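Side-chain contacts in glycosylation Associate Protein 2 (Streptococcus agalactiae serotype V, PDB 6OYC), which probably acts, in complex with its partners Gap1 and Gap3, in the glycosylation and accessory Sec export of a streptococcal surface glycoprotein: residues K92-G96 and I97-F101; I347-A350 and I351-K354; P179-S182 and D183-N186; W219-E222 and K223-N227; E133-Q136 and V137-Q141. All blocks are in the same frame, centred on the assembly; numbering follows the deposited sequence.

Contact 1: residues K92-G96 and I97-F101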
loop_
_atom_site.group_PDB
_atom_site.type_symbol
_atom_site.label_atom_id
_atom_site.label_comp_id
_atom_site.label_asym_id
_atom_site.label_seq_id
_atom_site.Cartn_x
_atom_site.Cartn_y
_atom_site.Cartn_z
ATOM N N LYS B 92 9.751 -23.148 -13.753
ATOM C CA LYS B 92 8.898 -24.243 -14.179
ATOM C C LYS B 92 7.689 -23.696 -14.923
ATOM O O LYS B 92 7.163 -22.631 -14.577
ATOM C CB LYS B 92 8.449 -25.079 -12.982
ATOM C CG LYS B 92 9.555 -25.897 -12.335
ATOM C CD LYS B 92 10.175 -26.889 -13.321
ATOM C CE LYS B 92 11.373 -27.618 -12.706
ATOM N NZ LYS B 92 12.236 -28.318 -13.706
ATOM N N HIS B 93 7.259 -24.419 -15.958
ATOM C CA HIS B 93 6.070 -24.058 -16.724
ATOM C C HIS B 93 4.901 -24.929 -16.285
ATOM O O HIS B 93 4.928 -26.150 -16.465
ATOM C CB HIS B 93 6.283 -24.203 -18.226
ATOM C CG HIS B 93 5.108 -23.727 -19.025
ATOM N ND1 HIS B 93 4.870 -22.387 -19.271
ATOM C CD2 HIS B 93 4.075 -24.402 -19.586
ATOM C CE1 HIS B 93 3.752 -22.263 -19.965
ATOM N NE2 HIS B 93 3.251 -23.469 -20.171
ATOM N N ALA B 94 3.880 -24.297 -15.723
ATOM C CA ALA B 94 2.737 -25.008 -15.176
ATOM C C ALA B 94 1.632 -25.146 -16.217
ATOM O O ALA B 94 1.368 -24.220 -16.992
ATOM C CB ALA B 94 2.196 -24.276 -13.946
ATOM N N THR B 95 0.976 -26.306 -16.216
ATOM C CA THR B 95 -0.168 -26.555 -17.084
ATOM C C THR B 95 -1.264 -27.263 -16.288
ATOM O O THR B 95 -1.115 -27.553 -15.097
ATOM C CB THR B 95 0.221 -27.396 -18.303
ATOM O OG1 THR B 95 0.559 -28.712 -17.863
ATOM C CG2 THR B 95 1.419 -26.816 -19.035
ATOM N N GLY B 96 -2.376 -27.542 -16.962
ATOM C CA GLY B 96 -3.464 -28.313 -16.394
ATOM C C GLY B 96 -4.024 -27.694 -15.126
ATOM O O GLY B 96 -4.077 -26.474 -14.959
ATOM N N ILE B 97 -4.457 -28.563 -14.211
ATOM C CA ILE B 97 -5.049 -28.088 -12.972
ATOM C C ILE B 97 -3.999 -27.491 -12.047
ATOM O O ILE B 97 -4.342 -26.684 -11.173
ATOM C CB ILE B 97 -5.806 -29.223 -12.266
ATOM C CG1 ILE B 97 -4.882 -30.432 -12.103
ATOM C CG2 ILE B 97 -7.070 -29.576 -13.045
ATOM C CD1 ILE B 97 -4.234 -30.523 -10.745
ATOM N N THR B 98 -2.733 -27.897 -12.199
ATOM C CA THR B 98 -1.658 -27.240 -11.469
ATOM C C THR B 98 -1.669 -25.748 -11.745
ATOM O O THR B 98 -1.718 -24.933 -10.814
ATOM C CB THR B 98 -0.298 -27.848 -11.840
ATOM O OG1 THR B 98 -0.257 -29.239 -11.472
ATOM C CG2 THR B 98 0.822 -27.094 -11.123
ATOM N N GLU B 99 -1.657 -25.367 -13.028
ATOM C CA GLU B 99 -1.680 -23.947 -13.356
ATOM C C GLU B 99 -2.956 -23.288 -12.847
ATOM O O GLU B 99 -2.923 -22.148 -12.373
ATOM C CB GLU B 99 -1.520 -23.739 -14.861
ATOM C CG GLU B 99 -2.153 -22.448 -15.388
ATOM C CD GLU B 99 -1.366 -21.195 -15.004
ATOM O OE1 GLU B 99 -0.122 -21.177 -15.181
ATOM O OE2 GLU B 99 -1.991 -20.217 -14.524
ATOM N N GLU B 100 -4.092 -23.990 -12.917
ATOM C CA GLU B 100 -5.328 -23.401 -12.405
ATOM C C GLU B 100 -5.190 -23.087 -10.929
ATOM O O GLU B 100 -5.610 -22.020 -10.462
ATOM C CB GLU B 100 -6.516 -24.344 -12.600
ATOM C CG GLU B 100 -6.880 -24.694 -14.032
ATOM C CD GLU B 100 -7.991 -25.748 -14.101
ATOM O OE1 GLU B 100 -7.954 -26.599 -15.027
ATOM O OE2 GLU B 100 -8.891 -25.719 -13.225
ATOM N N PHE B 101 -4.613 -24.021 -10.184
ATOM C CA PHE B 101 -4.370 -23.810 -8.767
ATOM C C PHE B 101 -3.485 -22.586 -8.539
ATOM O O PHE B 101 -3.863 -21.663 -7.806
ATOM C CB PHE B 101 -3.745 -25.070 -8.179
ATOM C CG PHE B 101 -3.664 -25.056 -6.695
ATOM C CD1 PHE B 101 -4.757 -25.414 -5.933
ATOM C CD2 PHE B 101 -2.498 -24.670 -6.057
ATOM C CE1 PHE B 101 -4.698 -25.405 -4.565
ATOM C CE2 PHE B 101 -2.428 -24.646 -4.682
ATOM C CZ PHE B 101 -3.529 -25.014 -3.935
HETATM O O HOH W 1 -1.489 -30.180 -13.857
#
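Ala94 and Glu99 touch where the loop after strand 86-89 turns into the first turn of helix 96-104, a strand-loop-helix connection beside the five-stranded parallel sheet. The methyl CB of Ala94 lies 3.9 Å from Glu99 CB, and Glu99 CB also rests 3.6 Å from Ala94 O, so the entering loop packs against the helix at the base of this side chain. The Glu99 chain is bent: CG stands roughly opposite the backbone N (chi1 153°), and the fold at chi2 returns OE1 to the neighbourhood of Ala94. Two backbone bonds start the helix, from Glu99 N to Thr95 O at 3.1 Å and from Glu100 N to Gly96 O at 3.2 Å. Glu100 also lays CG 3.4 Å from Gly96 O. Gly96 itself has a positive phi (58°), a backbone conformation at the point where the chain turns into the helix. Thr98, whose CB is 3.4 Å from Thr95 O, turns OG1 to the side of its own backbone N, and this hydroxyl is hydrogen-bonded to Tyr70 N. Beside it a water donates to Thr95 O at 2.9 Å and accepts from Thr98 N at 3.1 Å.

Contact 2: residues I347-A350 and I351-K354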
loop_
_atom_site.group_PDB
_atom_site.type_symbol
_atom_site.label_atom_id
_atom_site.label_comp_id
_atom_site.label_asym_id
_atom_site.label_seq_id
_atom_site.Cartn_x
_atom_site.Cartn_y
_atom_site.Cartn_z
ATOM N N ILE B 347 -1.491 4.895 -11.764
ATOM C CA ILE B 347 -2.671 4.444 -11.032
ATOM C C ILE B 347 -3.701 3.879 -12.004
ATOM O O ILE B 347 -4.284 2.812 -11.770
ATOM C CB ILE B 347 -3.245 5.592 -10.180
ATOM C CG1 ILE B 347 -2.196 6.058 -9.158
ATOM C CG2 ILE B 347 -4.550 5.163 -9.498
ATOM C CD1 ILE B 347 -2.648 7.190 -8.262
ATOM N N VAL B 348 -3.915 4.564 -13.126
ATOM C CA VAL B 348 -4.907 4.102 -14.096
ATOM C C VAL B 348 -4.467 2.780 -14.701
ATOM O O VAL B 348 -5.246 1.823 -14.784
ATOM C CB VAL B 348 -5.142 5.186 -15.168
ATOM C CG1 VAL B 348 -5.878 4.628 -16.370
ATOM C CG2 VAL B 348 -5.896 6.375 -14.556
ATOM N N ASP B 349 -3.197 2.695 -15.105
ATOM C CA ASP B 349 -2.684 1.444 -15.651
ATOM C C ASP B 349 -2.811 0.307 -14.646
ATOM O O ASP B 349 -3.134 -0.823 -15.026
ATOM C CB ASP B 349 -1.226 1.608 -16.086
ATOM C CG ASP B 349 -1.058 2.577 -17.259
ATOM O OD1 ASP B 349 -2.076 2.986 -17.862
ATOM O OD2 ASP B 349 0.098 2.941 -17.570
ATOM N N ALA B 350 -2.565 0.583 -13.359
ATOM C CA ALA B 350 -2.570 -0.489 -12.369
ATOM C C ALA B 350 -3.950 -1.105 -12.238
ATOM O O ALA B 350 -4.078 -2.329 -12.110
ATOM C CB ALA B 350 -2.092 0.020 -11.009
ATOM N N ILE B 351 -4.998 -0.275 -12.272
ATOM C CA ILE B 351 -6.357 -0.814 -12.254
ATOM C C ILE B 351 -6.687 -1.505 -13.582
ATOM O O ILE B 351 -7.197 -2.635 -13.594
ATOM C CB ILE B 351 -7.373 0.288 -11.902
ATOM C CG1 ILE B 351 -7.009 0.921 -10.552
ATOM C CG2 ILE B 351 -8.795 -0.299 -11.830
ATOM C CD1 ILE B 351 -7.462 2.340 -10.379
ATOM N N GLN B 352 -6.368 -0.868 -14.718
ATOM C CA GLN B 352 -6.619 -1.508 -16.010
ATOM C C GLN B 352 -5.897 -2.841 -16.118
ATOM O O GLN B 352 -6.418 -3.788 -16.727
ATOM C CB GLN B 352 -6.195 -0.587 -17.157
ATOM C CG GLN B 352 -7.011 0.692 -17.204
ATOM C CD GLN B 352 -6.826 1.541 -18.466
ATOM O OE1 GLN B 352 -7.792 2.134 -18.946
ATOM N NE2 GLN B 352 -5.591 1.635 -18.977
ATOM N N GLU B 353 -4.709 -2.940 -15.521
ATOM C CA GLU B 353 -3.969 -4.191 -15.579
ATOM C C GLU B 353 -4.722 -5.311 -14.870
ATOM O O GLU B 353 -4.740 -6.452 -15.347
ATOM C CB GLU B 353 -2.580 -3.991 -14.983
ATOM C CG GLU B 353 -1.613 -5.133 -15.194
ATOM C CD GLU B 353 -0.345 -4.956 -14.362
ATOM O OE1 GLU B 353 -0.146 -5.734 -13.401
ATOM O OE2 GLU B 353 0.441 -4.028 -14.659
ATOM N N LYS B 354 -5.380 -5.007 -13.748
ATOM C CA LYS B 354 -6.092 -6.063 -13.036
ATOM C C LYS B 354 -7.426 -6.398 -13.690
ATOM O O LYS B 354 -7.879 -7.547 -13.602
ATOM C CB LYS B 354 -6.310 -5.672 -11.580
ATOM C CG LYS B 354 -5.048 -5.214 -10.898
ATOM C CD LYS B 354 -4.006 -6.306 -10.848
ATOM C CE LYS B 354 -2.634 -5.723 -10.508
ATOM N NZ LYS B 354 -1.619 -6.799 -10.340
#
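Ile347 holds CG2 anti to its backbone N, while Ile351 has CG1 beside its own N (chi1 -57°) and an extended chi2 (153°) that carries CD1 to within 4.2 Å of Ile347 CG2; the two side chains run side by side in the same direction. Gln352, with CG likewise beside its N and an extended chain, brings its amide alongside Val348, where CD meets Val348 CG1 at 3.8 Å. These are i to i+4 neighbours on one helix, 341-358, which packs on the mixed sheet of a domain whose family belongs to the alpha/beta-hydrolase clan. Ile351 presses on Met324, Ile326, Val299 and Phe301 of the central strands, and Gln352 and Ile351 also touch Leu384 of a loop. Backbone bonds hold the spacing: Gln352 N gives a nearly straight one to Val348 O (2.9 Å), and Glu353 N reaches Asp349 O at 2.7 Å. The bond from Lys354 N to Ala350 O is long and weak. On the polar side the planes of the Asp349 carboxylate and the Gln352 amide are 15° apart, but Asp349 OD1 is hydrogen-bonded to Gln345 NE2. Lys354 CG lies 3.3 Å from Ala350 O, and Lys354 NZ forms salt bridges to Glu353 OE1 at 3.6 Å and to Glu274 OE1.

Contact 3: residues P179-S182 and D183-N186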
loop_
_atom_site.group_PDB
_atom_site.type_symbol
_atom_site.label_atom_id
_atom_site.label_comp_id
_atom_site.label_asym_id
_atom_site.label_seq_id
_atom_site.Cartn_x
_atom_site.Cartn_y
_atom_site.Cartn_z
ATOM N N PRO B 179 12.612 1.930 15.481
ATOM C CA PRO B 179 12.571 0.556 15.991
ATOM C C PRO B 179 13.008 -0.437 14.924
ATOM O O PRO B 179 12.558 -0.389 13.784
ATOM C CB PRO B 179 11.094 0.358 16.361
ATOM C CG PRO B 179 10.538 1.759 16.509
ATOM C CD PRO B 179 11.291 2.581 15.506
ATOM N N PHE B 180 13.905 -1.329 15.302
ATOM C CA PHE B 180 14.444 -2.330 14.402
ATOM C C PHE B 180 14.090 -3.699 14.957
ATOM O O PHE B 180 14.478 -4.036 16.077
ATOM C CB PHE B 180 15.960 -2.172 14.269
ATOM C CG PHE B 180 16.591 -3.117 13.292
ATOM C CD1 PHE B 180 16.896 -4.419 13.665
ATOM C CD2 PHE B 180 16.887 -2.696 12.003
ATOM C CE1 PHE B 180 17.479 -5.286 12.772
ATOM C CE2 PHE B 180 17.481 -3.555 11.106
ATOM C CZ PHE B 180 17.781 -4.852 11.489
ATOM N N SER B 181 13.367 -4.482 14.175
ATOM C CA SER B 181 12.910 -5.783 14.617
ATOM C C SER B 181 13.868 -6.874 14.162
ATOM O O SER B 181 14.479 -6.798 13.090
ATOM C CB SER B 181 11.508 -6.062 14.070
ATOM O OG SER B 181 11.115 -7.411 14.299
ATOM N N SER B 182 13.994 -7.900 14.988
ATOM C CA SER B 182 14.724 -9.087 14.585
ATOM C C SER B 182 13.830 -10.115 13.895
ATOM O O SER B 182 14.342 -11.118 13.386
ATOM C CB SER B 182 15.406 -9.719 15.802
ATOM O OG SER B 182 14.489 -9.805 16.877
ATOM N N ASP B 183 12.518 -9.878 13.827
ATOM C CA ASP B 183 11.580 -10.892 13.345
ATOM C C ASP B 183 11.096 -10.685 11.915
ATOM O O ASP B 183 10.559 -11.632 11.332
ATOM C CB ASP B 183 10.375 -10.971 14.271
ATOM C CG ASP B 183 10.766 -11.393 15.662
ATOM O OD1 ASP B 183 11.556 -12.351 15.816
ATOM O OD2 ASP B 183 10.303 -10.748 16.598
ATOM N N PHE B 184 11.276 -9.495 11.332
ATOM C CA PHE B 184 10.933 -9.262 9.936
ATOM C C PHE B 184 11.969 -8.330 9.317
ATOM O O PHE B 184 12.889 -7.857 9.989
ATOM C CB PHE B 184 9.511 -8.699 9.781
ATOM C CG PHE B 184 9.130 -7.656 10.807
ATOM C CD1 PHE B 184 9.594 -6.353 10.703
ATOM C CD2 PHE B 184 8.289 -7.978 11.866
ATOM C CE1 PHE B 184 9.225 -5.379 11.648
ATOM C CE2 PHE B 184 7.927 -7.030 12.799
ATOM C CZ PHE B 184 8.397 -5.724 12.691
ATOM N N TYR B 185 11.832 -8.089 8.016
ATOM C CA TYR B 185 12.686 -7.125 7.343
ATOM C C TYR B 185 12.316 -5.719 7.785
ATOM O O TYR B 185 11.148 -5.419 8.065
ATOM C CB TYR B 185 12.552 -7.245 5.828
ATOM C CG TYR B 185 13.020 -8.564 5.303
ATOM C CD1 TYR B 185 12.159 -9.664 5.251
ATOM C CD2 TYR B 185 14.334 -8.732 4.893
ATOM C CE1 TYR B 185 12.601 -10.897 4.781
ATOM C CE2 TYR B 185 14.791 -9.952 4.433
ATOM C CZ TYR B 185 13.918 -11.031 4.375
ATOM O OH TYR B 185 14.372 -12.234 3.893
ATOM N N ASN B 186 13.326 -4.860 7.866
ATOM C CA ASN B 186 13.135 -3.461 8.224
ATOM C C ASN B 186 13.376 -2.645 6.970
ATOM O O ASN B 186 14.511 -2.555 6.490
ATOM C CB ASN B 186 14.065 -3.044 9.355
ATOM C CG ASN B 186 13.827 -3.853 10.608
ATOM O OD1 ASN B 186 12.991 -3.497 11.434
ATOM N ND2 ASN B 186 14.536 -4.976 10.735
HETATM O O HOH W 2 11.129 -1.839 12.174
HETATM O O HOH W 3 15.208 -8.671 11.215
#
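Asn186 grips the backbone of Ser181 with both ends of its side-chain amide. Ser181 N donates to Asn186 OD1 at 2.9 Å, and in return Asn186 ND2 donates to Ser181 O at 3.0 Å, the latter bond lying in the plane of both groups and on a lone pair of the carbonyl. A residue on the returning strand thus satisfies the NH and the C=O of a residue in the loop just past the outgoing strand. OD1 takes a second proton from a water that also donates to Pro179 O, and ND2 has a further, weak bond to Leu232 O. The amide is held flat over the Phe180 ring, planes 19° apart, with ND2 3.2 Å above the ring plane, over its centre. All this happens in a tight connection between strands 168-180 and 185-195, which belong to different antiparallel sheets of the beta-rich domain; Phe180 pairs through its backbone with Gly238, Tyr185 with Gly262. An ST turn follows: Ser181 OG, lying opposite its own backbone N (chi1 170°), accepts from Asp183 N at 2.9 Å with an almost linear N-H...O (164°). The CB of the same serine sits over one face of the Phe184 ring, 3.6 Å from its centroid, in a CH-pi contact. Phe184 in turn meets the ring of Phe127. A water lies 2.7 Å from Ser181 O and 2.7 Å from Phe184 O.

Contact 4: residues W219-E222 and K223-N227. With SO4 (sulfate ion), chain P.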
loop_
_atom_site.group_PDB
_atom_site.type_symbol
_atom_site.label_atom_id
_atom_site.label_comp_id
_atom_site.label_asym_id
_atom_site.label_seq_id
_atom_site.Cartn_x
_atom_site.Cartn_y
_atom_site.Cartn_z
ATOM N N TRP B 219 25.255 -0.134 8.459
ATOM C CA TRP B 219 25.206 -0.178 7.005
ATOM C C TRP B 219 25.416 1.218 6.431
ATOM O O TRP B 219 25.227 2.230 7.118
ATOM C CB TRP B 219 23.860 -0.697 6.495
ATOM C CG TRP B 219 23.355 -2.006 7.049
ATOM C CD1 TRP B 219 23.389 -3.218 6.421
ATOM C CD2 TRP B 219 22.680 -2.222 8.299
ATOM N NE1 TRP B 219 22.799 -4.173 7.209
ATOM C CE2 TRP B 219 22.341 -3.590 8.358
ATOM C CE3 TRP B 219 22.336 -1.394 9.376
ATOM C CZ2 TRP B 219 21.681 -4.161 9.462
ATOM C CZ3 TRP B 219 21.673 -1.952 10.466
ATOM C CH2 TRP B 219 21.350 -3.329 10.502
ATOM N N TYR B 220 25.756 1.275 5.143
ATOM C CA TYR B 220 25.811 2.545 4.429
ATOM C C TYR B 220 25.173 2.373 3.058
ATOM O O TYR B 220 25.182 1.284 2.485
ATOM C CB TYR B 220 27.248 3.072 4.275
ATOM C CG TYR B 220 28.016 2.290 3.241
ATOM C CD1 TYR B 220 28.615 1.075 3.567
ATOM C CD2 TYR B 220 28.109 2.733 1.921
ATOM C CE1 TYR B 220 29.294 0.328 2.612
ATOM C CE2 TYR B 220 28.788 1.982 0.960
ATOM C CZ TYR B 220 29.376 0.783 1.317
ATOM O OH TYR B 220 30.056 0.028 0.379
ATOM N N PHE B 221 24.620 3.461 2.538
ATOM C CA PHE B 221 24.012 3.450 1.214
ATOM C C PHE B 221 24.226 4.815 0.585
ATOM O O PHE B 221 24.018 5.847 1.238
ATOM C CB PHE B 221 22.510 3.099 1.292
ATOM C CG PHE B 221 22.249 1.743 1.886
ATOM C CD1 PHE B 221 22.352 0.597 1.106
ATOM C CD2 PHE B 221 21.961 1.609 3.240
ATOM C CE1 PHE B 221 22.163 -0.657 1.666
ATOM C CE2 PHE B 221 21.765 0.369 3.804
ATOM C CZ PHE B 221 21.858 -0.772 3.022
ATOM N N GLU B 222 24.645 4.829 -0.670
ATOM C CA GLU B 222 24.915 6.082 -1.351
ATOM C C GLU B 222 24.298 6.042 -2.735
ATOM O O GLU B 222 23.842 4.993 -3.200
ATOM C CB GLU B 222 26.411 6.357 -1.436
ATOM C CG GLU B 222 27.183 5.227 -2.043
ATOM C CD GLU B 222 28.657 5.284 -1.699
ATOM O OE1 GLU B 222 29.021 4.956 -0.549
ATOM O OE2 GLU B 222 29.456 5.657 -2.578
ATOM N N LYS B 223 24.306 7.214 -3.383
ATOM C CA LYS B 223 23.786 7.492 -4.729
ATOM C C LYS B 223 22.611 6.618 -5.150
ATOM O O LYS B 223 21.485 6.844 -4.703
ATOM C CB LYS B 223 24.897 7.383 -5.787
ATOM C CG LYS B 223 26.296 7.335 -5.213
ATOM C CD LYS B 223 27.358 7.536 -6.275
ATOM C CE LYS B 223 28.713 7.248 -5.690
ATOM N NZ LYS B 223 29.018 5.782 -5.767
ATOM N N GLU B 224 22.854 5.639 -6.027
ATOM C CA GLU B 224 21.749 4.925 -6.663
ATOM C C GLU B 224 20.995 4.059 -5.665
ATOM O O GLU B 224 19.779 3.882 -5.798
ATOM C CB GLU B 224 22.263 4.085 -7.836
ATOM C CG GLU B 224 21.231 3.119 -8.468
ATOM C CD GLU B 224 19.927 3.796 -8.957
ATOM O OE1 GLU B 224 18.910 3.075 -9.103
ATOM O OE2 GLU B 224 19.917 5.029 -9.215
ATOM N N ASP B 225 21.692 3.535 -4.652
ATOM C CA ASP B 225 21.025 2.756 -3.614
ATOM C C ASP B 225 19.958 3.572 -2.896
ATOM O O ASP B 225 18.911 3.034 -2.529
ATOM C CB ASP B 225 22.050 2.223 -2.614
ATOM C CG ASP B 225 22.840 1.065 -3.172
ATOM O OD1 ASP B 225 22.357 0.467 -4.152
ATOM O OD2 ASP B 225 23.928 0.752 -2.648
ATOM N N LEU B 226 20.198 4.872 -2.687
ATOM C CA LEU B 226 19.215 5.683 -1.970
ATOM C C LEU B 226 17.972 5.961 -2.792
ATOM O O LEU B 226 16.984 6.442 -2.229
ATOM C CB LEU B 226 19.833 7.004 -1.524
ATOM C CG LEU B 226 20.936 6.795 -0.493
ATOM C CD1 LEU B 226 21.502 8.131 0.007
ATOM C CD2 LEU B 226 20.409 5.958 0.665
ATOM N N ASN B 227 18.016 5.696 -4.102
ATOM C CA ASN B 227 16.851 5.742 -4.980
ATOM C C ASN B 227 15.975 4.508 -4.851
ATOM O O ASN B 227 14.855 4.501 -5.381
ATOM C CB ASN B 227 17.288 5.880 -6.445
ATOM C CG ASN B 227 17.798 7.268 -6.774
ATOM O OD1 ASN B 227 17.381 8.262 -6.175
ATOM N ND2 ASN B 227 18.705 7.341 -7.727
HETATM S S SO4 P . 23.996 -7.500 5.973
HETATM O O1 SO4 P . 24.104 -6.294 5.167
HETATM O O2 SO4 P . 25.315 -7.810 6.521
HETATM O O3 SO4 P . 23.025 -7.254 7.044
HETATM O O4 SO4 P . 23.535 -8.602 5.118
#
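Phe221 and Leu226 make the apolar part of the contact. Leu226, its CG beside the backbone N, brings CD2 to Phe221 CB at 3.6 Å, with CD1 also near Phe221 O. Asp225 CB approaches the edge of the Phe221 ring, near its plane and 4.1 Å from CD1, while its carboxylate is turned 72° against that ring. The ionic part lies between consecutive residues: the side chains of Glu222 and Lys223 run alongside each other and Lys223 NZ, brought round by a bend at chi4, forms a salt bridge to Glu222 OE2 at 3.2 Å through the anti lone pair. Glu222 OE1 has its own partner, a salt bridge to Arg201. Among the hydrogen bonds, Asp225 N to Glu222 O is weak, the angle at the proton being only 128°. A firmer one joins Asn227 ND2 to Glu224 OE2 at 3.0 Å, approaching from above the carboxylate plane. Farther up the strand Trp219 NE1 donates to O3 of a sulfate ion, probably from the crystallisation liquor, at 3.1 Å. Strand 215-222 is an outermost strand of a five-stranded antiparallel sheet, pairing with 198-208. The helix-like turn 224-227 leads out of it, with Leu226 set on Ile200 and Leu202 of that neighbour, and Phe221 touching Ile230 and Leu232 of strand 230-232.

Contact 5: residues E133-Q136 and V137-Q141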
loop_
_atom_site.group_PDB
_atom_site.type_symbol
_atom_site.label_atom_id
_atom_site.label_comp_id
_atom_site.label_asym_id
_atom_site.label_seq_id
_atom_site.Cartn_x
_atom_site.Cartn_y
_atom_site.Cartn_z
ATOM N N GLU B 133 5.552 4.125 8.775
ATOM C CA GLU B 133 5.404 5.510 9.195
ATOM C C GLU B 133 6.592 6.298 8.666
ATOM O O GLU B 133 7.562 5.736 8.148
ATOM C CB GLU B 133 5.263 5.633 10.719
ATOM C CG GLU B 133 6.538 5.427 11.502
ATOM C CD GLU B 133 6.322 5.588 13.013
ATOM O OE1 GLU B 133 5.320 5.080 13.540
ATOM O OE2 GLU B 133 7.158 6.219 13.682
ATOM N N LYS B 134 6.482 7.614 8.772
ATOM C CA LYS B 134 7.442 8.542 8.191
ATOM C C LYS B 134 8.207 9.282 9.287
ATOM O O LYS B 134 7.634 9.664 10.310
ATOM C CB LYS B 134 6.733 9.558 7.273
ATOM C CG LYS B 134 6.446 9.023 5.867
ATOM C CD LYS B 134 5.327 9.760 5.192
ATOM C CE LYS B 134 3.960 9.234 5.655
ATOM N NZ LYS B 134 2.871 9.952 4.948
ATOM N N LEU B 135 9.513 9.435 9.083
ATOM C CA LEU B 135 10.314 10.422 9.797
ATOM C C LEU B 135 10.329 11.662 8.916
ATOM O O LEU B 135 10.929 11.654 7.827
ATOM C CB LEU B 135 11.724 9.898 10.064
ATOM C CG LEU B 135 11.820 8.866 11.194
ATOM C CD1 LEU B 135 11.378 7.460 10.730
ATOM C CD2 LEU B 135 13.218 8.799 11.729
ATOM N N GLN B 136 9.622 12.700 9.359
ATOM C CA GLN B 136 9.465 13.936 8.603
ATOM C C GLN B 136 10.705 14.827 8.746
ATOM O O GLN B 136 11.453 14.737 9.727
ATOM C CB GLN B 136 8.214 14.687 9.074
ATOM C CG GLN B 136 6.903 13.899 8.926
ATOM C CD GLN B 136 6.452 13.773 7.465
ATOM O OE1 GLN B 136 7.035 14.373 6.558
ATOM N NE2 GLN B 136 5.415 12.990 7.241
ATOM N N VAL B 137 10.890 15.730 7.771
ATOM C CA VAL B 137 12.100 16.544 7.717
ATOM C C VAL B 137 12.222 17.449 8.931
ATOM O O VAL B 137 13.304 17.996 9.183
ATOM C CB VAL B 137 12.188 17.383 6.411
ATOM C CG1 VAL B 137 12.384 16.487 5.196
ATOM C CG2 VAL B 137 10.981 18.303 6.232
ATOM N N SER B 138 11.145 17.625 9.698
ATOM C CA SER B 138 11.263 18.413 10.919
ATOM C C SER B 138 12.164 17.729 11.937
ATOM O O SER B 138 12.812 18.411 12.734
ATOM C CB SER B 138 9.887 18.666 11.527
ATOM O OG SER B 138 9.261 17.440 11.821
ATOM N N GLN B 139 12.192 16.388 11.936
ATOM C CA GLN B 139 13.125 15.598 12.738
ATOM C C GLN B 139 14.590 15.865 12.422
ATOM O O GLN B 139 15.466 15.400 13.167
ATOM C CB GLN B 139 12.946 14.111 12.465
ATOM C CG GLN B 139 11.833 13.457 13.094
ATOM C CD GLN B 139 12.225 12.065 13.436
ATOM O OE1 GLN B 139 13.442 11.720 13.515
ATOM N NE2 GLN B 139 11.219 11.240 13.670
ATOM N N ILE B 140 14.880 16.462 11.276
ATOM C CA ILE B 140 16.252 16.549 10.800
ATOM C C ILE B 140 16.997 17.623 11.586
ATOM O O ILE B 140 16.466 18.714 11.848
ATOM C CB ILE B 140 16.272 16.814 9.284
ATOM C CG1 ILE B 140 15.701 15.607 8.546
ATOM C CG2 ILE B 140 17.690 17.127 8.796
ATOM C CD1 ILE B 140 15.751 15.720 7.030
ATOM N N GLN B 141 18.213 17.297 12.009
ATOM C CA GLN B 141 19.114 18.255 12.648
ATOM C C GLN B 141 20.313 18.437 11.717
ATOM O O GLN B 141 21.170 17.552 11.615
ATOM C CB GLN B 141 19.530 17.775 14.035
ATOM C CG GLN B 141 18.381 17.730 15.030
ATOM C CD GLN B 141 18.704 16.951 16.297
ATOM O OE1 GLN B 141 19.210 15.821 16.251
ATOM N NE2 GLN B 141 18.410 17.551 17.434
HETATM O O HOH W 4 9.243 15.336 5.421
HETATM O O HOH W 5 8.874 12.968 12.184
#
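A single 3-10 turn, 137-139, carries the chain from strand 132-135 to strand 140-142, and Gln139 uses it to fold back over Leu135. Its first torsion puts CG beside the backbone N, and a chi2 of -146° directs the terminal amide against the leucine: OE1 lies 3.4 Å from Leu135 CD2 and NE2 3.5 Å from Leu135 CG. The amide is thus applied to an apolar branch, yet its polar ends are answered, OE1 by a weak bond from Tyr176 N and NE2 by a water, 3.3 Å away, which also accepts from Gln136 N at 2.9 Å. The turn is closed by Gln139 N donating to Gln136 O at 2.9 Å and by Ile140 N to Val137 O at 3.0 Å. In the fold this is a crossing between two antiparallel sheets, since strand 132-135 pairs with 251-262 and strand 140-142 with 168-180; Leu135 accordingly rests on Ile178 and Arg259, and Val137 and Ile140 both reach Leu158. Gln136 bends at chi2 so that its amide comes back beside the turn. A water donates to Gln136 OE1 at 2.7 Å and accepts from Val137 N. OE1 is also held by Asn156 ND2, while NE2 donates to Leu331 O in the loop after strand 323-327.

Overall arrangement
Contacts 3, 4 and 5 all reach the five-stranded antiparallel sheet; contacts 3 and 4 meet directly, Phe180 CE2 lying 3.9 Å from Trp219 CH2, whereas contact 5 stays about 6 Å from contact 3 at the nearest atoms. Contact 2 packs on the mixed sheet and contact 1 lies beside the five-stranded parallel one, their centres about 25 Å apart. Contact 4 is the surface one, where a salt bridge crosses the contact itself; in contact 2 the ion pairs lie within one segment or reach outside. The others are partly buried. Helix spacing governs contact 2 and a helix start contact 1. In the strand connections side-chain amides do more: one in contact 3 clasps backbone, another in contact 5 covers leucine.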